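Local coordinates for pentacotripeptide-repeat region of PRORP domain-containing protein (Brachypodium distachyon, PDB 4ME2) that probably binds RNA in a sequence-specific manner as a chloroplast pentatricopeptide repeat protein built of helix-turn-helix repeats and linked to group II intron RNA, at residues Ser44-Ala49 and Arg82-Ala87; Ile50-Ala55 and Ala75-Leu80; Lys170-Val175 and Asp203-Arg208; Ala177-Gly182 and Met214-Leu219. All coordinates share one frame; numbering follows the deposited sequence.

Contact 1: residues Ser44-Ala49 and Arg82-Ala87; sequences SLSTEA and RADLLA
Asp84 carries this contact, reaching from the first turn of helix 82-94 to the start of helix 47-59. Its CB points at the other segment, 4.5 Å from CB of Ala49. CG lies anti to the carbonyl carbon, beside the backbone N (chi1 -64°), and so delivers the carboxylate to the N-cap residue Ser46. Asp84 OD1 takes a very short hydrogen bond from Ser46 OG, 2.5 Å long, and the hydroxyl approaches from above the carboxylate plane, 59° out of it. Asp84 OD1 also accepts from a water at 3.0 Å, which donates to Ser44 O as well and accepts from Ser46 N. At the other tip, Asp84 OD2 lies 3.4 Å from the aliphatic Glu48 CG.

Ser46 OG is used twice. Held in the crowded position between the backbone N and the carbonyl carbon (chi1 63°), it also accepts from Ala49 N and caps the helix. Next to this polar cluster the packing is plain: Ala49 CB and Ala87 CB are 4.3 Å apart, and Leu45 CD2 rests by Ala87 O.

Glu48 OE2 stands 4.3 Å from Asp84 OD1, two carboxylates that would repel if both are charged; the hydroxyl and the water donating to OD1 probably ease this. Asp84 in turn helps to position the hydroxyl that caps helix 47-59.

Contact 2: residues Ile50-Ala55 and Ala75-Leu80; sequences IHAVQA and AALGRL
Small apolar groups do nearly all the work where helix 47-59 meets the end of helix 66-77 and the turn that follows it, a helical-hairpin pairing of the kind from which pentatricopeptide repeat folds are built. Methyl-to-methyl packing comes first. Ala52 directs its CB at the other segment, where two leucine branches converge on it: CD2 of Leu77 at 3.7 Å and CD1 of Leu80, also at 3.7 Å. Both leucines hold CG anti to the carbonyl carbon, beside the backbone N, with chi2 extended. Leu77 starts off at an angle to the contact and brings only its end across, while the CB of Leu80 already points at the helix. One turn further along, Ala55 CB meets Ala76 CB at 3.9 Å, tip to tip.

The second kind of contact is between methyl groups and backbone carbonyls. Ala52 CB sits 3.5 Å from Ala76 O, and Ala76 CB in turn lies 3.8 Å from Ala52 O, so each alanine leans on the other's main chain. That fits the close backbones, whose CA atoms come within 5.3 Å at Ala52 and Ala76.

The third element is the type I turn from Leu77 to Leu80, with Leu80 N bonded to Leu77 O. It brings both leucines back to the same methyl. With alanines facing each other, the two segments meet through apolar burial and close fit, with no hydrogen bond between them.

Contact 3: residues Lys170-Val175 and Asp203-Arg208; sequences KLTRLV and DEYMYR
Met206 bridges two almost parallel helices, 168-180 and 204-216, whose short segments run 14° apart with axes 10.5 Å from each other. Its CG is anti to the backbone N (chi1 173°), and bends at chi2 and chi3 turn the thioether end toward the other helix. The methionine and Thr172 run past each other in opposite directions, leaving Met206 CE 3.4 Å from Thr172 OG1. Val175 crosses the methionine at about a right angle, presenting its CG1 to Met206 SD at 4.0 Å and its CG2 to Met206 CE at 3.9 Å. Leu171 CD2 adds a looser contact to the same methyl.

Thr172 faces two ways. OG1, beside the backbone N, is hydrogen-bonded to Val168 O one turn back in its own helix, whereas Thr172 CG2, anti to N, reaches the Tyr205 ring and lies 3.7 Å from both CD2 and CE2. The tyrosine leaves its helix with CG anti to the backbone N (chi1 -176°), which extends the ring along the outer side of the contact, and the two side chains cross obliquely. Its backbone N is held by Asp203 OD2 in the N-cap.

Leu171 and Val175 also touch Val190 of helix 184-197, the intervening helix of the array. With the threonine hydroxyl hydrogen-bonded to its own helix, it meets the Met206 methyl by van der Waals contact, and these two segments associate through apolar groups, no hydrogen bond linking one to the other.

Contact 4: residues Ala177-Gly182 and Met214-Leu219; sequences ALVAKG and MKRLGL
Each of helices 168-180 and 204-216 closes in a Schellman motif, at Gly182 and Gly218, and their last turns meet here in the helix-turn-helix array. Both glycines end their helix with positive phi.

The tighter, apolar side gathers round Val179. Val179 CG2, beside the backbone N, receives Met214 CE at 4.2 Å, the methionine curling round through bends at chi2 and chi3 after starting away from the contact. Leu217 sets its two methyls against the main chain: CD1 is 3.8 Å from Val179 O, and CD2 is 4.0 Å from Gly182 CA. Val179 also touches Ala187 and Leu217 touches Ala184, both of helix 184-197.

Arg216 marks the solvent side. The chain leaves with CG anti to the backbone N (chi1 -170°) and turns at chi3 (62°), crossing Val179 obliquely so that Arg216 NH2 comes to 3.8 Å from Val179 CG1. One face of the guanidinium carries Leu217 CG, offset toward the rim. Val179 O, already taken by Gly182 N, stands at the guanidinium edge, 3.2 Å from Arg216 NH2. A water in the guanidinium plane accepts from Arg216 NH2 and donates to Ala180 O, 3.2 Å away.

In the fold
The contacts form two pairs on opposite sides of the chain's centre. Contacts 1 and 2 share helix 47-59 and have centres about 9 Å apart; contact 2 falls within the sequence that contact 1 spans, and Leu80 and Leu77 pack on Leu85 to join them. Helix 47-59 thus meets both helices 66-77 and 82-94. Contacts 3 and 4 follow later in the chain, with alternating segments, and have centres about 13 Å apart along the same two helices, 168-180 and 204-216, one near their starts and one at their ends. About 32 Å separates the centres of contacts 1 and 3. Neighbour-to-neighbour packing of this sort builds the elongated, all-helical array of a pentatricopeptide repeat protein.

Contact 1: residues Ser44-Ala49 and Arg82-Ala87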
loop_
_atom_site.group_PDB
_atom_site.type_symbol
_atom_site.label_atom_id
_atom_site.label_comp_id
_atom_site.label_asym_id
_atom_site.label_seq_id
_atom_site.Cartn_x
_atom_site.Cartn_y
_atom_site.Cartn_z
ATOM N N SER A 44 -10.093 17.243 10.681
ATOM C CA SER A 44 -10.250 18.718 10.528
ATOM C C SER A 44 -10.355 19.106 9.055
ATOM O O SER A 44 -9.345 19.257 8.362
ATOM C CB SER A 44 -9.089 19.455 11.201
ATOM O OG SER A 44 -7.840 18.972 10.736
ATOM N N LEU A 45 -11.590 19.250 8.585
ATOM C CA LEU A 45 -11.858 19.634 7.207
ATOM C C LEU A 45 -11.873 21.140 7.028
ATOM O O LEU A 45 -12.705 21.839 7.607
ATOM C CB LEU A 45 -13.205 19.085 6.754
ATOM C CG LEU A 45 -13.261 17.692 6.151
ATOM C CD1 LEU A 45 -14.708 17.405 5.793
ATOM C CD2 LEU A 45 -12.360 17.591 4.931
ATOM N N SER A 46 -10.967 21.641 6.204
ATOM C CA SER A 46 -10.959 23.053 5.873
ATOM C C SER A 46 -11.926 23.355 4.738
ATOM O O SER A 46 -12.437 22.450 4.077
ATOM C CB SER A 46 -9.562 23.474 5.454
ATOM O OG SER A 46 -9.176 22.775 4.281
ATOM N N THR A 47 -12.159 24.640 4.504
ATOM C CA THR A 47 -12.967 25.067 3.375
ATOM C C THR A 47 -12.430 24.506 2.057
ATOM O O THR A 47 -13.182 23.944 1.262
ATOM C CB THR A 47 -13.023 26.596 3.294
ATOM O OG1 THR A 47 -13.651 27.101 4.477
ATOM C CG2 THR A 47 -13.811 27.040 2.070
ATOM N N GLU A 48 -11.129 24.648 1.832
ATOM C CA GLU A 48 -10.551 24.177 0.575
ATOM C C GLU A 48 -10.616 22.655 0.422
ATOM O O GLU A 48 -10.807 22.161 -0.688
ATOM C CB GLU A 48 -9.133 24.720 0.331
ATOM C CG GLU A 48 -8.300 24.990 1.571
ATOM C CD GLU A 48 -8.785 26.198 2.356
ATOM O OE1 GLU A 48 -8.873 27.310 1.794
ATOM O OE2 GLU A 48 -9.073 26.031 3.549
ATOM N N ALA A 49 -10.462 21.916 1.521
ATOM C CA ALA A 49 -10.580 20.455 1.473
ATOM C C ALA A 49 -12.002 20.042 1.109
ATOM O O ALA A 49 -12.205 19.202 0.231
ATOM C CB ALA A 49 -10.159 19.827 2.789
ATOM N N ARG A 82 -0.360 20.367 1.906
ATOM C CA ARG A 82 -0.307 19.046 2.534
ATOM C C ARG A 82 -1.505 18.758 3.431
ATOM O O ARG A 82 -2.203 17.770 3.231
ATOM C CB ARG A 82 0.980 18.873 3.352
ATOM C CG ARG A 82 1.161 17.475 3.942
ATOM C CD ARG A 82 2.234 17.454 5.028
ATOM N NE ARG A 82 1.934 18.454 6.051
ATOM C CZ ARG A 82 1.111 18.271 7.082
ATOM N NH1 ARG A 82 0.509 17.102 7.271
ATOM N NH2 ARG A 82 0.893 19.259 7.933
ATOM N N ALA A 83 -1.723 19.615 4.424
ATOM C CA ALA A 83 -2.757 19.376 5.426
ATOM C C ALA A 83 -4.133 19.202 4.783
ATOM O O ALA A 83 -4.881 18.298 5.152
ATOM C CB ALA A 83 -2.778 20.496 6.461
ATOM N N ASP A 84 -4.446 20.061 3.819
ATOM C CA ASP A 84 -5.733 20.009 3.129
ATOM C C ASP A 84 -5.854 18.769 2.239
ATOM O O ASP A 84 -6.923 18.153 2.161
ATOM C CB ASP A 84 -5.962 21.288 2.324
ATOM C CG ASP A 84 -6.057 22.530 3.210
ATOM O OD1 ASP A 84 -6.700 22.463 4.279
ATOM O OD2 ASP A 84 -5.480 23.574 2.841
ATOM N N LEU A 85 -4.764 18.389 1.576
ATOM C CA LEU A 85 -4.801 17.191 0.737
ATOM C C LEU A 85 -5.070 15.940 1.570
ATOM O O LEU A 85 -5.920 15.116 1.220
ATOM C CB LEU A 85 -3.507 17.026 -0.070
ATOM C CG LEU A 85 -3.465 15.791 -0.988
ATOM C CD1 LEU A 85 -4.675 15.736 -1.908
ATOM C CD2 LEU A 85 -2.188 15.737 -1.813
ATOM N N LEU A 86 -4.333 15.793 2.665
ATOM C CA LEU A 86 -4.508 14.648 3.542
ATOM C C LEU A 86 -5.889 14.652 4.201
ATOM O O LEU A 86 -6.451 13.589 4.444
ATOM C CB LEU A 86 -3.392 14.589 4.590
ATOM C CG LEU A 86 -1.968 14.412 4.045
ATOM C CD1 LEU A 86 -0.949 14.561 5.166
ATOM C CD2 LEU A 86 -1.797 13.071 3.347
ATOM N N ALA A 87 -6.427 15.837 4.480
ATOM C CA ALA A 87 -7.767 15.939 5.073
ATOM C C ALA A 87 -8.826 15.517 4.061
ATOM O O ALA A 87 -9.782 14.827 4.419
ATOM C CB ALA A 87 -8.044 17.347 5.586
HETATM O O HOH W 1 -8.345 20.438 5.722
#

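Contact 2: residues Ile50-Ala55 and Ala75-Leu80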
loop_
_atom_site.group_PDB
_atom_site.type_symbol
_atom_site.label_atom_id
_atom_site.label_comp_id
_atom_site.label_asym_id
_atom_site.label_seq_id
_atom_site.Cartn_x
_atom_site.Cartn_y
_atom_site.Cartn_z
ATOM N N ILE A 50 -12.986 20.643 1.779
ATOM C CA ILE A 50 -14.393 20.359 1.484
ATOM C C ILE A 50 -14.715 20.596 0.010
ATOM O O ILE A 50 -15.333 19.747 -0.646
ATOM C CB ILE A 50 -15.351 21.176 2.380
ATOM C CG1 ILE A 50 -15.293 20.647 3.814
ATOM C CG2 ILE A 50 -16.779 21.104 1.848
ATOM C CD1 ILE A 50 -16.198 21.370 4.788
ATOM N N HIS A 51 -14.295 21.747 -0.511
ATOM C CA HIS A 51 -14.505 22.067 -1.919
ATOM C C HIS A 51 -13.868 21.043 -2.818
ATOM O O HIS A 51 -14.471 20.623 -3.805
ATOM C CB HIS A 51 -14.001 23.472 -2.253
ATOM C CG HIS A 51 -14.949 24.576 -1.845
ATOM N ND1 HIS A 51 -14.535 25.836 -1.602
ATOM C CD2 HIS A 51 -16.329 24.568 -1.635
ATOM C CE1 HIS A 51 -15.592 26.597 -1.259
ATOM N NE2 HIS A 51 -16.689 25.820 -1.278
ATOM N N ALA A 52 -12.651 20.619 -2.471
ATOM C CA ALA A 52 -11.915 19.647 -3.277
ATOM C C ALA A 52 -12.582 18.271 -3.275
ATOM O O ALA A 52 -12.631 17.600 -4.310
ATOM C CB ALA A 52 -10.471 19.549 -2.811
ATOM N N VAL A 53 -13.094 17.858 -2.120
ATOM C CA VAL A 53 -13.821 16.591 -2.022
ATOM C C VAL A 53 -15.066 16.653 -2.897
ATOM O O VAL A 53 -15.364 15.717 -3.645
ATOM C CB VAL A 53 -14.215 16.263 -0.564
ATOM C CG1 VAL A 53 -15.210 15.105 -0.507
ATOM C CG2 VAL A 53 -12.978 15.936 0.260
ATOM N N GLN A 54 -15.793 17.761 -2.824
ATOM C CA GLN A 54 -17.009 17.862 -3.624
ATOM C C GLN A 54 -16.721 17.866 -5.123
ATOM O O GLN A 54 -17.433 17.220 -5.894
ATOM C CB GLN A 54 -17.879 19.038 -3.174
ATOM C CG GLN A 54 -18.546 18.775 -1.827
ATOM C CD GLN A 54 -19.312 17.457 -1.791
ATOM O OE1 GLN A 54 -20.319 17.293 -2.479
ATOM N NE2 GLN A 54 -18.834 16.510 -0.987
ATOM N N ALA A 55 -15.664 18.567 -5.524
ATOM C CA ALA A 55 -15.247 18.602 -6.924
ATOM C C ALA A 55 -14.859 17.217 -7.437
ATOM O O ALA A 55 -15.247 16.833 -8.538
ATOM C CB ALA A 55 -14.105 19.589 -7.123
ATOM N N ALA A 75 -6.947 17.299 -11.007
ATOM C CA ALA A 75 -7.675 18.545 -11.229
ATOM C C ALA A 75 -8.298 19.079 -9.939
ATOM O O ALA A 75 -8.210 20.269 -9.644
ATOM C CB ALA A 75 -8.743 18.360 -12.298
ATOM N N ALA A 76 -8.924 18.201 -9.167
ATOM C CA ALA A 76 -9.657 18.647 -7.985
ATOM C C ALA A 76 -8.760 18.905 -6.772
ATOM O O ALA A 76 -9.041 19.798 -5.959
ATOM C CB ALA A 76 -10.756 17.655 -7.645
ATOM N N LEU A 77 -7.672 18.145 -6.665
ATOM C CA LEU A 77 -6.846 18.162 -5.457
ATOM C C LEU A 77 -5.463 18.770 -5.663
ATOM O O LEU A 77 -4.713 18.955 -4.702
ATOM C CB LEU A 77 -6.693 16.739 -4.903
ATOM C CG LEU A 77 -7.921 15.826 -4.842
ATOM C CD1 LEU A 77 -7.524 14.439 -4.363
ATOM C CD2 LEU A 77 -9.018 16.400 -3.961
ATOM N N GLY A 78 -5.136 19.085 -6.910
ATOM C CA GLY A 78 -3.781 19.479 -7.284
ATOM C C GLY A 78 -3.273 20.815 -6.778
ATOM O O GLY A 78 -2.083 21.097 -6.882
ATOM N N ARG A 79 -4.164 21.643 -6.240
ATOM C CA ARG A 79 -3.766 22.948 -5.704
ATOM C C ARG A 79 -3.620 22.945 -4.178
ATOM O O ARG A 79 -3.203 23.948 -3.586
ATOM C CB ARG A 79 -4.756 24.049 -6.126
ATOM C CG ARG A 79 -5.113 24.113 -7.609
ATOM C CD ARG A 79 -3.927 24.469 -8.493
ATOM N NE ARG A 79 -4.350 25.013 -9.786
ATOM C CZ ARG A 79 -3.572 25.099 -10.864
ATOM N NH1 ARG A 79 -2.315 24.667 -10.826
ATOM N NH2 ARG A 79 -4.053 25.611 -11.990
ATOM N N LEU A 80 -3.958 21.823 -3.543
ATOM C CA LEU A 80 -4.021 21.753 -2.078
ATOM C C LEU A 80 -2.658 21.626 -1.419
ATOM O O LEU A 80 -1.809 20.876 -1.890
ATOM C CB LEU A 80 -4.883 20.574 -1.631
ATOM C CG LEU A 80 -6.378 20.565 -1.952
ATOM C CD1 LEU A 80 -6.969 19.231 -1.531
ATOM C CD2 LEU A 80 -7.112 21.715 -1.276
#

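Contact 3: residues Lys170-Val175 and Asp203-Arg208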
loop_
_atom_site.group_PDB
_atom_site.type_symbol
_atom_site.label_atom_id
_atom_site.label_comp_id
_atom_site.label_asym_id
_atom_site.label_seq_id
_atom_site.Cartn_x
_atom_site.Cartn_y
_atom_site.Cartn_z
ATOM N N LYS A 170 5.380 -1.924 10.925
ATOM C CA LYS A 170 4.514 -1.345 9.905
ATOM C C LYS A 170 4.533 -2.172 8.623
ATOM O O LYS A 170 3.495 -2.354 7.981
ATOM C CB LYS A 170 4.916 0.100 9.622
ATOM C CG LYS A 170 4.634 1.040 10.778
ATOM C CD LYS A 170 5.190 2.425 10.502
ATOM C CE LYS A 170 4.277 3.496 11.075
ATOM N NZ LYS A 170 4.833 4.855 10.817
ATOM N N LEU A 171 5.703 -2.681 8.253
ATOM C CA LEU A 171 5.798 -3.547 7.078
ATOM C C LEU A 171 4.954 -4.805 7.269
ATOM O O LEU A 171 4.289 -5.270 6.334
ATOM C CB LEU A 171 7.253 -3.920 6.792
ATOM C CG LEU A 171 7.501 -4.637 5.463
ATOM C CD1 LEU A 171 7.311 -3.684 4.290
ATOM C CD2 LEU A 171 8.887 -5.263 5.439
ATOM N N THR A 172 4.969 -5.349 8.483
ATOM C CA THR A 172 4.221 -6.571 8.774
ATOM C C THR A 172 2.716 -6.303 8.744
ATOM O O THR A 172 1.933 -7.160 8.323
ATOM C CB THR A 172 4.650 -7.208 10.117
ATOM O OG1 THR A 172 6.062 -7.465 10.091
ATOM C CG2 THR A 172 3.922 -8.533 10.341
ATOM N N ARG A 173 2.320 -5.111 9.188
ATOM C CA ARG A 173 0.923 -4.682 9.124
ATOM C C ARG A 173 0.406 -4.685 7.691
ATOM O O ARG A 173 -0.705 -5.151 7.435
ATOM C CB ARG A 173 0.741 -3.283 9.716
ATOM C CG ARG A 173 0.723 -3.244 11.235
ATOM C CD ARG A 173 0.128 -1.948 11.767
ATOM N NE ARG A 173 -1.319 -1.856 11.565
ATOM C CZ ARG A 173 -2.228 -2.514 12.282
ATOM N NH1 ARG A 173 -1.856 -3.339 13.256
ATOM N NH2 ARG A 173 -3.519 -2.355 12.017
ATOM N N LEU A 174 1.211 -4.159 6.771
ATOM C CA LEU A 174 0.851 -4.169 5.353
ATOM C C LEU A 174 0.734 -5.601 4.827
ATOM O O LEU A 174 -0.224 -5.937 4.121
ATOM C CB LEU A 174 1.857 -3.362 4.531
ATOM C CG LEU A 174 1.699 -3.437 3.008
ATOM C CD1 LEU A 174 0.330 -2.945 2.553
ATOM C CD2 LEU A 174 2.796 -2.635 2.326
ATOM N N VAL A 175 1.694 -6.449 5.187
ATOM C CA VAL A 175 1.692 -7.834 4.717
ATOM C C VAL A 175 0.486 -8.601 5.284
ATOM O O VAL A 175 -0.172 -9.352 4.568
ATOM C CB VAL A 175 3.025 -8.552 5.038
ATOM C CG1 VAL A 175 2.887 -10.049 4.822
ATOM C CG2 VAL A 175 4.159 -7.987 4.187
ATOM N N ASP A 203 10.841 -10.962 12.129
ATOM C CA ASP A 203 10.516 -11.815 13.275
ATOM C C ASP A 203 9.869 -13.133 12.848
ATOM O O ASP A 203 9.556 -13.330 11.673
ATOM C CB ASP A 203 9.587 -11.056 14.240
ATOM C CG ASP A 203 9.135 -11.905 15.427
ATOM O OD1 ASP A 203 9.999 -12.504 16.105
ATOM O OD2 ASP A 203 7.913 -11.973 15.681
ATOM N N GLU A 204 9.676 -14.033 13.811
ATOM C CA GLU A 204 8.931 -15.268 13.577
ATOM C C GLU A 204 7.533 -14.957 13.072
ATOM O O GLU A 204 7.015 -15.654 12.199
ATOM C CB GLU A 204 8.834 -16.105 14.853
ATOM C CG GLU A 204 7.963 -17.346 14.715
ATOM C CD GLU A 204 7.980 -18.223 15.953
ATOM O OE1 GLU A 204 8.168 -17.692 17.069
ATOM O OE2 GLU A 204 7.795 -19.450 15.810
ATOM N N TYR A 205 6.928 -13.911 13.636
ATOM C CA TYR A 205 5.588 -13.487 13.236
ATOM C C TYR A 205 5.446 -13.227 11.731
ATOM O O TYR A 205 4.480 -13.669 11.128
ATOM C CB TYR A 205 5.132 -12.270 14.046
ATOM C CG TYR A 205 3.714 -11.832 13.760
ATOM C CD1 TYR A 205 2.657 -12.735 13.833
ATOM C CD2 TYR A 205 3.433 -10.511 13.421
ATOM C CE1 TYR A 205 1.360 -12.340 13.570
ATOM C CE2 TYR A 205 2.138 -10.103 13.162
ATOM C CZ TYR A 205 1.109 -11.023 13.236
ATOM O OH TYR A 205 -0.176 -10.628 12.986
ATOM N N MET A 206 6.393 -12.515 11.126
ATOM C CA MET A 206 6.329 -12.282 9.681
ATOM C C MET A 206 6.321 -13.599 8.906
ATOM O O MET A 206 5.566 -13.757 7.946
ATOM C CB MET A 206 7.489 -11.412 9.211
ATOM C CG MET A 206 7.596 -11.271 7.699
ATOM S SD MET A 206 6.211 -10.401 6.938
ATOM C CE MET A 206 6.814 -8.717 6.975
ATOM N N TYR A 207 7.170 -14.534 9.324
ATOM C CA TYR A 207 7.257 -15.834 8.656
ATOM C C TYR A 207 5.947 -16.606 8.747
ATOM O O TYR A 207 5.491 -17.193 7.765
ATOM C CB TYR A 207 8.398 -16.675 9.232
ATOM C CG TYR A 207 9.767 -16.075 9.040
ATOM C CD1 TYR A 207 10.195 -15.657 7.784
ATOM C CD2 TYR A 207 10.642 -15.934 10.112
ATOM C CE1 TYR A 207 11.452 -15.105 7.602
ATOM C CE2 TYR A 207 11.898 -15.382 9.941
ATOM C CZ TYR A 207 12.298 -14.974 8.686
ATOM O OH TYR A 207 13.541 -14.428 8.510
ATOM N N ARG A 208 5.344 -16.612 9.931
ATOM C CA ARG A 208 4.112 -17.356 10.138
ATOM C C ARG A 208 2.969 -16.759 9.322
ATOM O O ARG A 208 2.175 -17.492 8.739
ATOM C CB ARG A 208 3.742 -17.408 11.622
ATOM C CG ARG A 208 4.780 -18.094 12.503
ATOM C CD ARG A 208 4.280 -18.246 13.929
ATOM N NE ARG A 208 2.936 -18.823 13.950
ATOM C CZ ARG A 208 2.300 -19.243 15.040
ATOM N NH1 ARG A 208 2.877 -19.164 16.235
ATOM N NH2 ARG A 208 1.079 -19.754 14.930
#

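Contact 4: residues Ala177-Gly182 and Met214-Leu219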
loop_
_atom_site.group_PDB
_atom_site.type_symbol
_atom_site.label_atom_id
_atom_site.label_comp_id
_atom_site.label_asym_id
_atom_site.label_seq_id
_atom_site.Cartn_x
_atom_site.Cartn_y
_atom_site.Cartn_z
ATOM N N ALA A 177 -2.340 -7.251 6.129
ATOM C CA ALA A 177 -3.528 -6.717 5.471
ATOM C C ALA A 177 -3.682 -7.336 4.089
ATOM O O ALA A 177 -4.782 -7.719 3.697
ATOM C CB ALA A 177 -3.469 -5.197 5.387
ATOM N N LEU A 178 -2.576 -7.456 3.360
ATOM C CA LEU A 178 -2.627 -8.022 2.011
ATOM C C LEU A 178 -3.088 -9.476 2.032
ATOM O O LEU A 178 -3.935 -9.878 1.237
ATOM C CB LEU A 178 -1.269 -7.908 1.322
ATOM C CG LEU A 178 -0.844 -6.492 0.927
ATOM C CD1 LEU A 178 0.638 -6.445 0.578
ATOM C CD2 LEU A 178 -1.693 -5.981 -0.228
ATOM N N VAL A 179 -2.525 -10.266 2.938
ATOM C CA VAL A 179 -2.908 -11.667 3.050
ATOM C C VAL A 179 -4.394 -11.805 3.420
ATOM O O VAL A 179 -5.125 -12.567 2.783
ATOM C CB VAL A 179 -1.985 -12.425 4.021
ATOM C CG1 VAL A 179 -2.600 -13.750 4.406
ATOM C CG2 VAL A 179 -0.612 -12.630 3.379
ATOM N N ALA A 180 -4.852 -11.041 4.409
ATOM C CA ALA A 180 -6.268 -11.086 4.795
ATOM C C ALA A 180 -7.212 -10.721 3.635
ATOM O O ALA A 180 -8.290 -11.306 3.496
ATOM C CB ALA A 180 -6.531 -10.213 6.022
ATOM N N LYS A 181 -6.787 -9.775 2.799
ATOM C CA LYS A 181 -7.578 -9.341 1.648
ATOM C C LYS A 181 -7.469 -10.272 0.453
ATOM O O LYS A 181 -8.100 -10.026 -0.577
ATOM C CB LYS A 181 -7.185 -7.930 1.224
ATOM C CG LYS A 181 -7.963 -6.858 1.947
ATOM C CD LYS A 181 -9.417 -6.864 1.516
ATOM C CE LYS A 181 -10.221 -6.033 2.482
ATOM N NZ LYS A 181 -11.679 -6.182 2.256
ATOM N N GLY A 182 -6.680 -11.334 0.589
ATOM C CA GLY A 182 -6.503 -12.318 -0.482
ATOM C C GLY A 182 -5.521 -11.930 -1.574
ATOM O O GLY A 182 -5.480 -12.571 -2.628
ATOM N N MET A 214 0.410 -17.807 2.173
ATOM C CA MET A 214 0.685 -18.316 0.828
ATOM C C MET A 214 -0.004 -19.657 0.598
ATOM O O MET A 214 -0.617 -19.872 -0.448
ATOM C CB MET A 214 2.187 -18.423 0.581
ATOM C CG MET A 214 2.920 -17.089 0.576
ATOM S SD MET A 214 2.321 -15.883 -0.625
ATOM C CE MET A 214 1.229 -14.890 0.401
ATOM N N LYS A 215 0.076 -20.538 1.588
ATOM C CA LYS A 215 -0.533 -21.861 1.471
ATOM C C LYS A 215 -2.039 -21.747 1.299
ATOM O O LYS A 215 -2.615 -22.297 0.360
ATOM C CB LYS A 215 -0.197 -22.711 2.695
ATOM C CG LYS A 215 -0.819 -24.093 2.672
ATOM C CD LYS A 215 -0.259 -24.940 3.798
ATOM C CE LYS A 215 -0.424 -26.417 3.495
ATOM N NZ LYS A 215 0.456 -27.238 4.373
ATOM N N ARG A 216 -2.666 -21.005 2.207
ATOM C CA ARG A 216 -4.110 -20.817 2.206
ATOM C C ARG A 216 -4.631 -20.266 0.872
ATOM O O ARG A 216 -5.711 -20.631 0.420
ATOM C CB ARG A 216 -4.504 -19.898 3.374
ATOM C CG ARG A 216 -5.996 -19.799 3.663
ATOM C CD ARG A 216 -6.273 -18.971 4.917
ATOM N NE ARG A 216 -5.820 -17.591 4.767
ATOM C CZ ARG A 216 -6.506 -16.657 4.119
ATOM N NH1 ARG A 216 -7.677 -16.957 3.576
ATOM N NH2 ARG A 216 -6.025 -15.427 4.016
ATOM N N LEU A 217 -3.844 -19.399 0.238
ATOM C CA LEU A 217 -4.252 -18.734 -0.996
ATOM C C LEU A 217 -3.766 -19.429 -2.272
ATOM O O LEU A 217 -3.995 -18.943 -3.381
ATOM C CB LEU A 217 -3.813 -17.268 -0.973
ATOM C CG LEU A 217 -4.476 -16.467 0.148
ATOM C CD1 LEU A 217 -3.737 -15.158 0.382
ATOM C CD2 LEU A 217 -5.942 -16.227 -0.168
ATOM N N GLY A 218 -3.102 -20.564 -2.105
ATOM C CA GLY A 218 -2.753 -21.415 -3.237
ATOM C C GLY A 218 -1.440 -21.111 -3.930
ATOM O O GLY A 218 -1.170 -21.661 -5.000
ATOM N N LEU A 219 -0.621 -20.237 -3.344
ATOM C CA LEU A 219 0.726 -20.012 -3.871
ATOM C C LEU A 219 1.674 -20.962 -3.162
ATOM O O LEU A 219 2.416 -20.555 -2.264
ATOM C CB LEU A 219 1.201 -18.569 -3.661
ATOM C CG LEU A 219 0.401 -17.334 -4.086
ATOM C CD1 LEU A 219 1.320 -16.238 -4.619
ATOM C CD2 LEU A 219 -0.722 -17.630 -5.066
HETATM O O HOH W 2 -8.201 -14.151 2.045
#